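Local coordinates for separin (PDB 5U1T), which cleaves the cohesin subunit MCD1/SCC1 at anaphase onset as a caspase-like cysteine protease, triggering chromosome segregation, and is held inactive by securin for most of the cell cycle, at residues A[128-133]-A[168-173]; A[1416-1421]-A[1475-1480]; A[1442-1447]-A[1457-1462]. All coordinates share one frame; numbering follows the deposited sequence.

Contact 1. Residues A[128-133]-A[168-173]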
ATOM      1  N   TYR A 128     -49.128 -29.832  -2.730  1.00 54.86           N
ATOM      2  CA  TYR A 128     -49.679 -31.169  -2.482  1.00 59.88           C
ATOM      3  C   TYR A 128     -50.654 -31.234  -1.290  1.00 57.56           C
ATOM      4  O   TYR A 128     -51.422 -32.196  -1.168  1.00 54.16           O
ATOM      5  CB  TYR A 128     -48.547 -32.194  -2.258  1.00 55.26           C
ATOM      6  CG  TYR A 128     -47.796 -32.051  -0.932  1.00 54.94           C
ATOM      7  CD1 TYR A 128     -48.341 -32.528   0.262  1.00 54.72           C
ATOM      8  CD2 TYR A 128     -46.546 -31.440  -0.878  1.00 54.98           C
ATOM      9  CE1 TYR A 128     -47.664 -32.386   1.473  1.00 54.84           C
ATOM     10  CE2 TYR A 128     -45.856 -31.313   0.322  1.00 51.00           C
ATOM     11  CZ  TYR A 128     -46.417 -31.786   1.499  1.00 53.64           C
ATOM     12  OH  TYR A 128     -45.742 -31.664   2.704  1.00 53.53           O
ATOM     13  N   LEU A 129     -50.600 -30.225  -0.418  1.00 50.60           N
ATOM     14  CA  LEU A 129     -51.278 -30.268   0.878  1.00 58.25           C
ATOM     15  C   LEU A 129     -52.771 -30.581   0.736  1.00 57.56           C
ATOM     16  O   LEU A 129     -53.301 -31.458   1.415  1.00 58.09           O
ATOM     17  CB  LEU A 129     -51.086 -28.943   1.632  1.00 50.12           C
ATOM     18  CG  LEU A 129     -51.736 -28.923   3.023  1.00 53.52           C
ATOM     19  CD1 LEU A 129     -51.107 -29.968   3.943  1.00 52.60           C
ATOM     20  CD2 LEU A 129     -51.675 -27.547   3.651  1.00 52.67           C
ATOM     21  N   SER A 130     -53.418 -29.827  -0.143  1.00 61.45           N
ATOM     22  CA  SER A 130     -54.760 -30.096  -0.628  1.00 62.36           C
ATOM     23  C   SER A 130     -55.006 -31.575  -0.886  1.00 59.86           C
ATOM     24  O   SER A 130     -55.918 -32.159  -0.311  1.00 59.55           O
ATOM     25  CB  SER A 130     -55.003 -29.293  -1.907  1.00 66.45           C
ATOM     26  OG  SER A 130     -56.016 -29.869  -2.723  1.00 75.65           O
ATOM     27  N   ASN A 131     -54.193 -32.190  -1.735  1.00 57.25           N
ATOM     28  CA  ASN A 131     -54.436 -33.580  -2.072  1.00 55.94           C
ATOM     29  C   ASN A 131     -54.071 -34.528  -0.933  1.00 60.62           C
ATOM     30  O   ASN A 131     -54.657 -35.609  -0.818  1.00 63.59           O
ATOM     31  CB  ASN A 131     -53.688 -33.957  -3.346  1.00 58.26           C
ATOM     32  CG  ASN A 131     -54.105 -33.102  -4.530  1.00 71.44           C
ATOM     33  OD1 ASN A 131     -55.304 -32.928  -4.817  1.00 67.94           O
ATOM     34  ND2 ASN A 131     -53.118 -32.526  -5.205  1.00 74.89           N
ATOM     35  N   LEU A 132     -53.124 -34.130  -0.084  1.00 56.73           N
ATOM     36  CA  LEU A 132     -52.754 -34.960   1.059  1.00 57.36           C
ATOM     37  C   LEU A 132     -53.948 -35.102   2.010  1.00 57.60           C
ATOM     38  O   LEU A 132     -54.285 -36.192   2.445  1.00 53.66           O
ATOM     39  CB  LEU A 132     -51.538 -34.369   1.792  1.00 52.27           C
ATOM     40  CG  LEU A 132     -50.877 -35.271   2.847  1.00 53.31           C
ATOM     41  CD1 LEU A 132     -50.288 -36.545   2.226  1.00 51.56           C
ATOM     42  CD2 LEU A 132     -49.824 -34.520   3.661  1.00 46.74           C
ATOM     43  N   LYS A 133     -54.593 -33.981   2.301  1.00 51.81           N
ATOM     44  CA  LYS A 133     -55.729 -33.947   3.191  1.00 52.08           C
ATOM     45  C   LYS A 133     -56.913 -34.789   2.666  1.00 60.68           C
ATOM     46  O   LYS A 133     -57.620 -35.458   3.442  1.00 56.94           O
ATOM     47  CB  LYS A 133     -56.147 -32.494   3.417  1.00 51.21           C
ATOM     48  CG  LYS A 133     -55.104 -31.670   4.151  1.00 52.39           C
ATOM     49  CD  LYS A 133     -55.650 -30.345   4.662  1.00 54.41           C
ATOM     50  CE  LYS A 133     -54.581 -29.540   5.404  1.00 55.38           C
ATOM     51  NZ  LYS A 133     -55.186 -28.400   6.142  1.00 54.65           N
ATOM     52  N   PRO A 168     -55.236 -23.346  -5.584  1.00 84.60           N
ATOM     53  CA  PRO A 168     -55.987 -22.794  -6.711  1.00 81.34           C
ATOM     54  C   PRO A 168     -56.412 -23.896  -7.649  1.00 80.89           C
ATOM     55  O   PRO A 168     -57.343 -23.711  -8.426  1.00 88.29           O
ATOM     56  CB  PRO A 168     -54.982 -21.864  -7.390  1.00 83.12           C
ATOM     57  CG  PRO A 168     -53.895 -21.660  -6.395  1.00 81.21           C
ATOM     58  CD  PRO A 168     -53.826 -22.935  -5.624  1.00 84.49           C
ATOM     59  N   ASN A 169     -55.731 -25.034  -7.567  1.00 81.20           N
ATOM     60  CA  ASN A 169     -56.056 -26.187  -8.391  1.00 80.91           C
ATOM     61  C   ASN A 169     -56.760 -27.279  -7.583  1.00 82.86           C
ATOM     62  O   ASN A 169     -56.792 -28.448  -7.991  1.00 81.37           O
ATOM     63  CB  ASN A 169     -54.790 -26.718  -9.049  1.00 83.41           C
ATOM     64  CG  ASN A 169     -54.041 -25.626  -9.802  1.00 91.35           C
ATOM     65  OD1 ASN A 169     -54.655 -24.682 -10.303  1.00 93.55           O
ATOM     66  ND2 ASN A 169     -52.715 -25.737  -9.866  1.00 93.95           N
ATOM     67  N   LEU A 170     -57.340 -26.875  -6.450  1.00 76.40           N
ATOM     68  CA  LEU A 170     -58.066 -27.778  -5.561  1.00 79.70           C
ATOM     69  C   LEU A 170     -58.946 -28.712  -6.363  1.00 76.61           C
ATOM     70  O   LEU A 170     -59.593 -28.282  -7.309  1.00 73.25           O
ATOM     71  CB  LEU A 170     -58.916 -26.993  -4.563  1.00 75.57           C
ATOM     72  CG  LEU A 170     -59.815 -27.884  -3.706  1.00 78.89           C
ATOM     73  CD1 LEU A 170     -58.978 -28.760  -2.773  1.00 75.41           C
ATOM     74  CD2 LEU A 170     -60.832 -27.066  -2.931  1.00 78.01           C
ATOM     75  N   LYS A 171     -58.925 -29.993  -6.014  1.00 74.32           N
ATOM     76  CA  LYS A 171     -59.724 -30.988  -6.710  1.00 74.69           C
ATOM     77  C   LYS A 171     -61.159 -30.958  -6.199  1.00 80.55           C
ATOM     78  O   LYS A 171     -61.490 -31.596  -5.196  1.00 80.32           O
ATOM     79  CB  LYS A 171     -59.122 -32.379  -6.538  1.00 69.14           C
ATOM     80  CG  LYS A 171     -57.715 -32.528  -7.094  1.00 72.15           C
ATOM     81  CD  LYS A 171     -57.714 -32.657  -8.612  1.00 70.61           C
ATOM     82  CE  LYS A 171     -56.357 -33.108  -9.137  1.00 70.03           C
ATOM     83  NZ  LYS A 171     -56.424 -33.585 -10.555  1.00 74.88           N
ATOM     84  N   ALA A 172     -62.007 -30.223  -6.914  1.00 82.80           N
ATOM     85  CA  ALA A 172     -63.383 -29.972  -6.508  1.00 79.26           C
ATOM     86  C   ALA A 172     -64.186 -31.250  -6.352  1.00 80.15           C
ATOM     87  O   ALA A 172     -64.479 -31.661  -5.228  1.00 74.38           O
ATOM     88  CB  ALA A 172     -64.059 -29.051  -7.510  1.00 82.78           C
ATOM     89  N   HIS A 173     -64.550 -31.858  -7.483  1.00 80.65           N
ATOM     90  CA  HIS A 173     -65.358 -33.076  -7.501  1.00 77.12           C
ATOM     91  C   HIS A 173     -64.920 -34.074  -6.426  1.00 77.54           C
ATOM     92  O   HIS A 173     -65.748 -34.628  -5.724  1.00 76.51           O
ATOM     93  CB  HIS A 173     -65.310 -33.739  -8.880  1.00 71.98           C
ATOM     94  CG  HIS A 173     -66.221 -34.917  -8.994  1.00 81.35           C
ATOM     95  ND1 HIS A 173     -67.595 -34.802  -8.921  1.00 79.67           N
ATOM     96  CD2 HIS A 173     -65.961 -36.243  -9.117  1.00 78.19           C
ATOM     97  CE1 HIS A 173     -68.142 -36.003  -9.014  1.00 84.81           C
ATOM     98  NE2 HIS A 173     -67.174 -36.895  -9.129  1.00 76.00           N
TER
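Ser130 and Leu170 make the inner half of this contact, at the start of helix 129-142. The serine hydroxyl lies against one branch of the leucine, OG to Leu170 CD1 at 3.2 Å, while Ser130 CB stands 4.1 Å from the same methyl. Ser130 is buried, and its OG has a weak hydrogen bond to Asp167, just ahead of the partner segment. Leu170 also leans on Leu165. The loop before helix 172-185 passes the first turn of helix 129-142 here, with Ser130 and Leu170 the nearest CA pair.

The outer half, Asn131 and Lys171, is partly exposed and bordered by the other protein chain of the assembly. The amide of Asn131 crosses the lysine chain at a slant, its OD1 3.3 Å from Lys171 CG. Beyond that CG the lysine bends at chi2 (-77°) instead of running on extended. Its ammonium pairs with an acidic side chain of the other protein, and an apolar side chain of the same protein packs on Asn131. With no hydrogen bond from segment to segment and 128 Å² buried in all, the contact is van der Waals in character; the Ser130 hydroxyl turns weakly to Asp167 and the Lys171 charge to the partner protein.

Contact 2. Residues A[1416-1421]-A[1475-1480]; sequences LNPNGD and EQYVRS
Tyr1477 brings the hydroxyl end of its ring against Pro1418: OH is 3.4 Å from Pro1418 CB, and the ring carbon CE2 is 3.6 Å from that same CB. The two side chains cross at about a right angle, with Pro1418 CG 4.0 Å from Tyr1477 CE2. Asn1419 adds its CB, 3.8 Å from Tyr1477 OH. With CG beside the backbone N (chi1 -45°), the tyrosine reaches from its own loop to the other one, while Gln1476 CG sits over the centre of one ring face.

Further out, Pro1451 and Tyr1468 touch both Pro1418 and Tyr1477, and Leu1456 of helix 1453-1461 packs on the tyrosine. The proline loop is held by Asn1417 OD1, which accepts a hydrogen bond from Leu1422 N and a weak one from Asp1421 N. Were Tyr1477 replaced by an alanine, a gap would probably open between Pro1418, Pro1451 and Leu1456, and the two loops would lose their main touch.

Both loops follow parallel strands of the caspase-like sheet, and the Pro1418 side chain is about 11 Å from that of Cys1497, the catalytic cysteine by similarity. The other protein chain hydrogen-bonds to Asp1421 and the Glu1475 backbone, and in the model a polar side chain of it is covalently linked to Gln1476 NE2. The loops thus meet each other largely through carbon, but the partner protein through polar groups.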
ATOM      1  N   LEU A1416      44.720  10.343  23.917  1.00 73.16           N
ATOM      2  CA  LEU A1416      45.908   9.557  23.605  1.00 75.11           C
ATOM      3  C   LEU A1416      45.676   8.068  23.817  1.00 73.74           C
ATOM      4  O   LEU A1416      45.438   7.641  24.941  1.00 82.11           O
ATOM      5  CB  LEU A1416      47.082  10.027  24.459  1.00 83.63           C
ATOM      6  CG  LEU A1416      48.432   9.386  24.158  1.00 82.86           C
ATOM      7  CD1 LEU A1416      48.748   9.549  22.686  1.00 79.83           C
ATOM      8  CD2 LEU A1416      49.523  10.015  25.016  1.00 84.31           C
ATOM      9  N   ASN A1417      45.738   7.286  22.739  1.00 72.95           N
ATOM     10  CA  ASN A1417      45.600   5.828  22.818  1.00 75.40           C
ATOM     11  C   ASN A1417      44.286   5.430  23.498  1.00 79.15           C
ATOM     12  O   ASN A1417      44.290   4.708  24.494  1.00 77.19           O
ATOM     13  CB  ASN A1417      46.815   5.233  23.563  1.00 77.58           C
ATOM     14  CG  ASN A1417      46.831   3.706  23.587  1.00 76.33           C
ATOM     15  OD1 ASN A1417      46.193   3.052  22.774  1.00 80.53           O
ATOM     16  ND2 ASN A1417      47.583   3.141  24.525  1.00 79.89           N
ATOM     17  N   PRO A1418      43.144   5.884  22.945  1.00 82.73           N
ATOM     18  CA  PRO A1418      41.855   5.728  23.629  1.00 76.53           C
ATOM     19  C   PRO A1418      41.430   4.280  23.736  1.00 75.71           C
ATOM     20  O   PRO A1418      40.308   4.010  24.138  1.00 87.52           O
ATOM     21  CB  PRO A1418      40.869   6.495  22.731  1.00 77.56           C
ATOM     22  CG  PRO A1418      41.694   7.159  21.668  1.00 76.44           C
ATOM     23  CD  PRO A1418      42.963   6.380  21.571  1.00 80.58           C
ATOM     24  N   ASN A1419      42.310   3.356  23.382  1.00 75.12           N
ATOM     25  CA  ASN A1419      41.913   1.971  23.249  1.00 72.87           C
ATOM     26  C   ASN A1419      43.045   1.023  23.610  1.00 77.15           C
ATOM     27  O   ASN A1419      42.949  -0.180  23.375  1.00 80.84           O
ATOM     28  CB  ASN A1419      41.432   1.719  21.821  1.00 80.37           C
ATOM     29  CG  ASN A1419      40.570   0.476  21.695  1.00 86.75           C
ATOM     30  OD1 ASN A1419      39.340   0.527  21.860  1.00 91.98           O
ATOM     31  ND2 ASN A1419      41.208  -0.648  21.376  1.00 82.80           N
ATOM     32  N   GLY A1420      44.115   1.568  24.185  1.00 76.74           N
ATOM     33  CA  GLY A1420      45.227   0.765  24.668  1.00 74.78           C
ATOM     34  C   GLY A1420      45.801  -0.189  23.635  1.00 81.72           C
ATOM     35  O   GLY A1420      46.301  -1.252  23.988  1.00 82.15           O
ATOM     36  N   ASP A1421      45.718   0.188  22.358  1.00 85.36           N
ATOM     37  CA  ASP A1421      46.213  -0.650  21.264  1.00 85.81           C
ATOM     38  C   ASP A1421      47.415  -0.013  20.575  1.00 83.75           C
ATOM     39  O   ASP A1421      47.845  -0.467  19.506  1.00 82.81           O
ATOM     40  CB  ASP A1421      45.107  -0.929  20.232  1.00 78.08           C
ATOM     41  CG  ASP A1421      44.330   0.321  19.849  1.00 85.10           C
ATOM     42  OD1 ASP A1421      44.725   1.420  20.297  1.00 81.97           O
ATOM     43  OD2 ASP A1421      43.327   0.206  19.094  1.00 86.46           O
ATOM     44  N   GLU A1475      35.167   8.421  15.507  1.00 81.94           N
ATOM     45  CA  GLU A1475      33.808   8.030  15.140  1.00 79.75           C
ATOM     46  C   GLU A1475      33.239   7.012  16.123  1.00 78.55           C
ATOM     47  O   GLU A1475      32.030   6.975  16.386  1.00 79.53           O
ATOM     48  CB  GLU A1475      33.785   7.444  13.728  1.00 74.00           C
ATOM     49  CG  GLU A1475      34.641   8.185  12.731  1.00 79.73           C
ATOM     50  CD  GLU A1475      36.106   7.773  12.791  1.00 80.68           C
ATOM     51  OE1 GLU A1475      36.427   6.736  13.419  1.00 81.67           O
ATOM     52  OE2 GLU A1475      36.939   8.492  12.210  1.00 75.31           O
ATOM     53  N   GLN A1476      34.122   6.179  16.653  1.00 75.61           N
ATOM     54  CA  GLN A1476      33.735   5.114  17.556  1.00 75.98           C
ATOM     55  C   GLN A1476      33.338   5.655  18.946  1.00 78.89           C
ATOM     56  O   GLN A1476      32.831   4.910  19.783  1.00 78.91           O
ATOM     57  CB  GLN A1476      34.874   4.089  17.666  1.00 79.90           C
ATOM     58  CG  GLN A1476      36.195   4.651  18.211  1.00 86.74           C
ATOM     59  CD  GLN A1476      37.126   5.203  17.137  1.00 83.30           C
ATOM     60  OE1 GLN A1476      36.754   6.081  16.362  1.00 77.87           O
ATOM     61  NE2 GLN A1476      38.344   4.686  17.093  1.00 87.00           N
ATOM     62  N   TYR A1477      33.546   6.952  19.176  1.00 75.78           N
ATOM     63  CA  TYR A1477      33.208   7.579  20.455  1.00 75.31           C
ATOM     64  C   TYR A1477      32.223   8.743  20.310  1.00 76.23           C
ATOM     65  O   TYR A1477      31.784   9.301  21.307  1.00 82.96           O
ATOM     66  CB  TYR A1477      34.475   8.082  21.172  1.00 75.74           C
ATOM     67  CG  TYR A1477      35.614   7.092  21.174  1.00 79.73           C
ATOM     68  CD1 TYR A1477      35.437   5.793  21.646  1.00 80.14           C
ATOM     69  CD2 TYR A1477      36.854   7.442  20.672  1.00 77.11           C
ATOM     70  CE1 TYR A1477      36.474   4.883  21.638  1.00 79.07           C
ATOM     71  CE2 TYR A1477      37.892   6.543  20.656  1.00 79.24           C
ATOM     72  CZ  TYR A1477      37.701   5.269  21.141  1.00 80.86           C
ATOM     73  OH  TYR A1477      38.746   4.376  21.118  1.00 85.58           O
ATOM     74  N   VAL A1478      31.887   9.128  19.087  1.00 73.91           N
ATOM     75  CA  VAL A1478      30.932  10.214  18.885  1.00 73.92           C
ATOM     76  C   VAL A1478      30.365  10.163  17.482  1.00 76.21           C
ATOM     77  O   VAL A1478      31.096   9.985  16.511  1.00 76.90           O
ATOM     78  CB  VAL A1478      31.568  11.585  19.130  1.00 73.00           C
ATOM     79  CG1 VAL A1478      32.801  11.772  18.267  1.00 68.32           C
ATOM     80  CG2 VAL A1478      30.560  12.697  18.910  1.00 75.03           C
ATOM     81  N   ARG A1479      29.049  10.300  17.385  1.00 78.76           N
ATOM     82  CA  ARG A1479      28.353  10.102  16.125  1.00 77.56           C
ATOM     83  C   ARG A1479      28.579  11.252  15.164  1.00 78.54           C
ATOM     84  O   ARG A1479      28.774  12.393  15.589  1.00 82.06           O
ATOM     85  CB  ARG A1479      26.861   9.931  16.378  1.00 84.22           C
ATOM     86  CG  ARG A1479      26.517   8.690  17.174  1.00 80.89           C
ATOM     87  CD  ARG A1479      25.084   8.733  17.611  1.00 85.67           C
ATOM     88  NE  ARG A1479      24.888   9.603  18.766  1.00 83.96           N
ATOM     89  CZ  ARG A1479      23.702  10.068  19.141  1.00 85.64           C
ATOM     90  NH1 ARG A1479      23.583  10.850  20.210  1.00 81.87           N
ATOM     91  NH2 ARG A1479      22.630   9.751  18.428  1.00 91.03           N
ATOM     92  N   SER A1480      28.548  10.935  13.871  1.00 80.84           N
ATOM     93  CA  SER A1480      28.678  11.921  12.802  1.00 75.58           C
ATOM     94  C   SER A1480      27.687  13.071  13.026  1.00 75.94           C
ATOM     95  O   SER A1480      28.008  14.238  12.817  1.00 77.76           O
ATOM     96  CB  SER A1480      28.441  11.260  11.427  1.00 76.19           C
ATOM     97  OG  SER A1480      29.221  10.077  11.229  1.00 70.65           O
TER

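Contact 3. Residues A[1442-1447]-A[1457-1462]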
ATOM      1  N   SER A1442      42.209  24.807  32.258  1.00107.07           N
ATOM      2  CA  SER A1442      41.038  24.221  31.586  1.00104.75           C
ATOM      3  C   SER A1442      41.373  23.255  30.445  1.00104.04           C
ATOM      4  O   SER A1442      40.587  23.086  29.502  1.00102.24           O
ATOM      5  CB  SER A1442      40.111  25.318  31.051  1.00102.08           C
ATOM      6  OG  SER A1442      39.023  24.738  30.331  1.00104.17           O
ATOM      7  N   SER A1443      42.530  22.612  30.540  1.00100.01           N
ATOM      8  CA  SER A1443      42.927  21.627  29.548  1.00 95.86           C
ATOM      9  C   SER A1443      42.605  20.231  30.036  1.00 88.71           C
ATOM     10  O   SER A1443      42.662  19.962  31.230  1.00 90.51           O
ATOM     11  CB  SER A1443      44.415  21.759  29.236  1.00 99.62           C
ATOM     12  OG  SER A1443      44.640  22.883  28.405  1.00 98.56           O
ATOM     13  N   GLN A1444      42.260  19.343  29.111  1.00 89.21           N
ATOM     14  CA  GLN A1444      41.863  17.988  29.484  1.00 90.42           C
ATOM     15  C   GLN A1444      42.640  16.961  28.663  1.00 85.21           C
ATOM     16  O   GLN A1444      42.968  17.198  27.504  1.00 86.85           O
ATOM     17  CB  GLN A1444      40.345  17.796  29.311  1.00 86.41           C
ATOM     18  CG  GLN A1444      39.791  16.491  29.894  1.00 84.25           C
ATOM     19  CD  GLN A1444      38.263  16.387  29.826  1.00 85.54           C
ATOM     20  OE1 GLN A1444      37.592  17.217  29.207  1.00 92.59           O
ATOM     21  NE2 GLN A1444      37.711  15.357  30.467  1.00 84.68           N
ATOM     22  N   LEU A1445      42.950  15.833  29.287  1.00 79.42           N
ATOM     23  CA  LEU A1445      43.633  14.735  28.622  1.00 81.87           C
ATOM     24  C   LEU A1445      42.886  13.446  28.872  1.00 86.80           C
ATOM     25  O   LEU A1445      42.517  13.168  29.999  1.00 92.74           O
ATOM     26  CB  LEU A1445      45.064  14.604  29.126  1.00 83.06           C
ATOM     27  CG  LEU A1445      45.760  13.263  28.892  1.00 83.80           C
ATOM     28  CD1 LEU A1445      45.983  13.013  27.413  1.00 87.09           C
ATOM     29  CD2 LEU A1445      47.083  13.263  29.615  1.00 80.50           C
ATOM     30  N   VAL A1446      42.654  12.656  27.835  1.00 80.67           N
ATOM     31  CA  VAL A1446      42.089  11.326  28.027  1.00 78.00           C
ATOM     32  C   VAL A1446      43.070  10.288  27.495  1.00 82.74           C
ATOM     33  O   VAL A1446      43.451  10.347  26.328  1.00 88.17           O
ATOM     34  CB  VAL A1446      40.741  11.184  27.324  1.00 77.86           C
ATOM     35  CG1 VAL A1446      40.302   9.738  27.323  1.00 77.13           C
ATOM     36  CG2 VAL A1446      39.715  12.082  27.988  1.00 71.78           C
ATOM     37  N   MET A1447      43.479   9.340  28.337  1.00 78.66           N
ATOM     38  CA  MET A1447      44.570   8.438  27.969  1.00 78.58           C
ATOM     39  C   MET A1447      44.381   6.975  28.405  1.00 80.44           C
ATOM     40  O   MET A1447      44.027   6.692  29.556  1.00 84.02           O
ATOM     41  CB  MET A1447      45.881   8.970  28.536  1.00 79.78           C
ATOM     42  CG  MET A1447      47.093   8.322  27.931  1.00 82.56           C
ATOM     43  SD  MET A1447      48.611   8.913  28.668  1.00 93.62           S
ATOM     44  CE  MET A1447      48.736   7.845  30.103  1.00 92.61           C
ATOM     45  N   LEU A1457      32.510  15.910  22.798  1.00 79.28           N
ATOM     46  CA  LEU A1457      31.640  16.909  22.201  1.00 76.86           C
ATOM     47  C   LEU A1457      31.897  18.256  22.872  1.00 76.37           C
ATOM     48  O   LEU A1457      31.886  19.294  22.219  1.00 73.02           O
ATOM     49  CB  LEU A1457      30.172  16.505  22.320  1.00 75.87           C
ATOM     50  CG  LEU A1457      29.732  15.534  21.223  1.00 79.23           C
ATOM     51  CD1 LEU A1457      28.266  15.241  21.332  1.00 78.31           C
ATOM     52  CD2 LEU A1457      30.041  16.083  19.842  1.00 76.30           C
ATOM     53  N   LYS A1458      32.148  18.236  24.179  1.00 86.79           N
ATOM     54  CA  LYS A1458      32.449  19.477  24.884  1.00 85.41           C
ATOM     55  C   LYS A1458      33.907  19.808  24.611  1.00 81.81           C
ATOM     56  O   LYS A1458      34.263  20.973  24.486  1.00 84.24           O
ATOM     57  CB  LYS A1458      32.120  19.375  26.399  1.00 87.00           C
ATOM     58  CG  LYS A1458      33.258  19.040  27.394  1.00 88.57           C
ATOM     59  CD  LYS A1458      32.699  18.848  28.821  1.00 91.07           C
ATOM     60  CE  LYS A1458      31.382  18.036  28.777  1.00 98.14           C
ATOM     61  NZ  LYS A1458      30.821  17.535  30.087  1.00 97.40           N
ATOM     62  N   MET A1459      34.743  18.787  24.464  1.00 76.90           N
ATOM     63  CA  MET A1459      36.127  19.031  24.071  1.00 77.10           C
ATOM     64  C   MET A1459      36.195  19.815  22.772  1.00 80.44           C
ATOM     65  O   MET A1459      36.906  20.806  22.675  1.00 83.55           O
ATOM     66  CB  MET A1459      36.890  17.725  23.901  1.00 75.50           C
ATOM     67  CG  MET A1459      37.558  17.209  25.146  1.00 70.57           C
ATOM     68  SD  MET A1459      38.572  15.788  24.704  1.00 84.53           S
ATOM     69  CE  MET A1459      39.701  15.746  26.104  1.00 80.96           C
ATOM     70  N   LEU A1460      35.439  19.367  21.778  1.00 78.87           N
ATOM     71  CA  LEU A1460      35.491  19.973  20.455  1.00 77.04           C
ATOM     72  C   LEU A1460      35.021  21.413  20.455  1.00 78.64           C
ATOM     73  O   LEU A1460      35.650  22.269  19.837  1.00 82.17           O
ATOM     74  CB  LEU A1460      34.652  19.174  19.462  1.00 75.11           C
ATOM     75  CG  LEU A1460      35.216  17.800  19.136  1.00 71.02           C
ATOM     76  CD1 LEU A1460      34.148  16.933  18.475  1.00 68.01           C
ATOM     77  CD2 LEU A1460      36.452  17.942  18.269  1.00 72.04           C
ATOM     78  N   GLN A1461      33.916  21.681  21.138  1.00 76.27           N
ATOM     79  CA  GLN A1461      33.302  22.995  21.051  1.00 81.02           C
ATOM     80  C   GLN A1461      33.851  23.939  22.086  1.00 81.12           C
ATOM     81  O   GLN A1461      33.447  25.095  22.131  1.00 80.82           O
ATOM     82  CB  GLN A1461      31.788  22.898  21.215  1.00 79.11           C
ATOM     83  CG  GLN A1461      31.079  22.090  20.153  1.00 80.51           C
ATOM     84  CD  GLN A1461      29.679  21.725  20.584  1.00 77.64           C
ATOM     85  OE1 GLN A1461      28.947  22.550  21.115  1.00 84.32           O
ATOM     86  NE2 GLN A1461      29.310  20.473  20.385  1.00 79.44           N
ATOM     87  N   ASN A1462      34.763  23.456  22.925  1.00 78.04           N
ATOM     88  CA  ASN A1462      35.285  24.274  24.023  1.00 89.26           C
ATOM     89  C   ASN A1462      36.801  24.221  24.170  1.00 87.24           C
ATOM     90  O   ASN A1462      37.321  24.337  25.287  1.00 89.11           O
ATOM     91  CB  ASN A1462      34.639  23.866  25.358  1.00 87.40           C
ATOM     92  CG  ASN A1462      33.173  24.251  25.437  1.00 87.71           C
ATOM     93  OD1 ASN A1462      32.283  23.420  25.259  1.00 87.82           O
ATOM     94  ND2 ASN A1462      32.917  25.525  25.690  1.00 93.81           N
TER
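Met1459 carries this contact with the methyl at its end. From helix 1453-1461 its chain runs out extended beyond CG (chi2 -173°, chi3 159°), which brings CE down onto strand 1444-1447. There it meets the flank of Gln1444: CE is 3.9 Å from Gln1444 CB and 4.0 Å from Gln1444 CD, and the two long side chains cross at about a right angle. The strand backbone takes part too, Gln1444 O lying 3.8 Å from Met1459 CE.

Gln1444 is itself stretched out, CG anti to the backbone N (chi1 -170°), which lays its aliphatic carbons and amide beside the methyl. Its contact with the methionine is van der Waals only.

The setting is a beta-alpha-beta crossover of the caspase-like domain: from edge strand 1444-1447 the chain climbs into helix 1453-1461 and returns as the parallel strand 1465-1469, passing over strand 1412-1416 on the way. Met1459 accordingly touches Ser1413 and Ile1415 of that middle strand as well.

Val1446, two residues further along the edge strand, adds a smaller, buried contact, its CG2 4.1 Å from Met1459 CE.

Contact 1 stands apart, its centre about 104 Å from that of contact 2 and about 111 Å from that of contact 3, on the opposite side of the chain's centre; it belongs to the helical domain, the others to the catalytic domain. Within the catalytic domain, contact 3 is nested in the loop that contact 2 closes, and a probable hydrogen bond between Leu1416 N and Val1446 O (2.7 Å) couples neighbouring strands. Contact 1 sets a serine on a leucine and an asparagine on a lysine at a partly buried place, while contacts 2 and 3 press an aromatic ring and a methionine into buried ones. The other protein chain reaches contacts 1 and 2 but not contact 3.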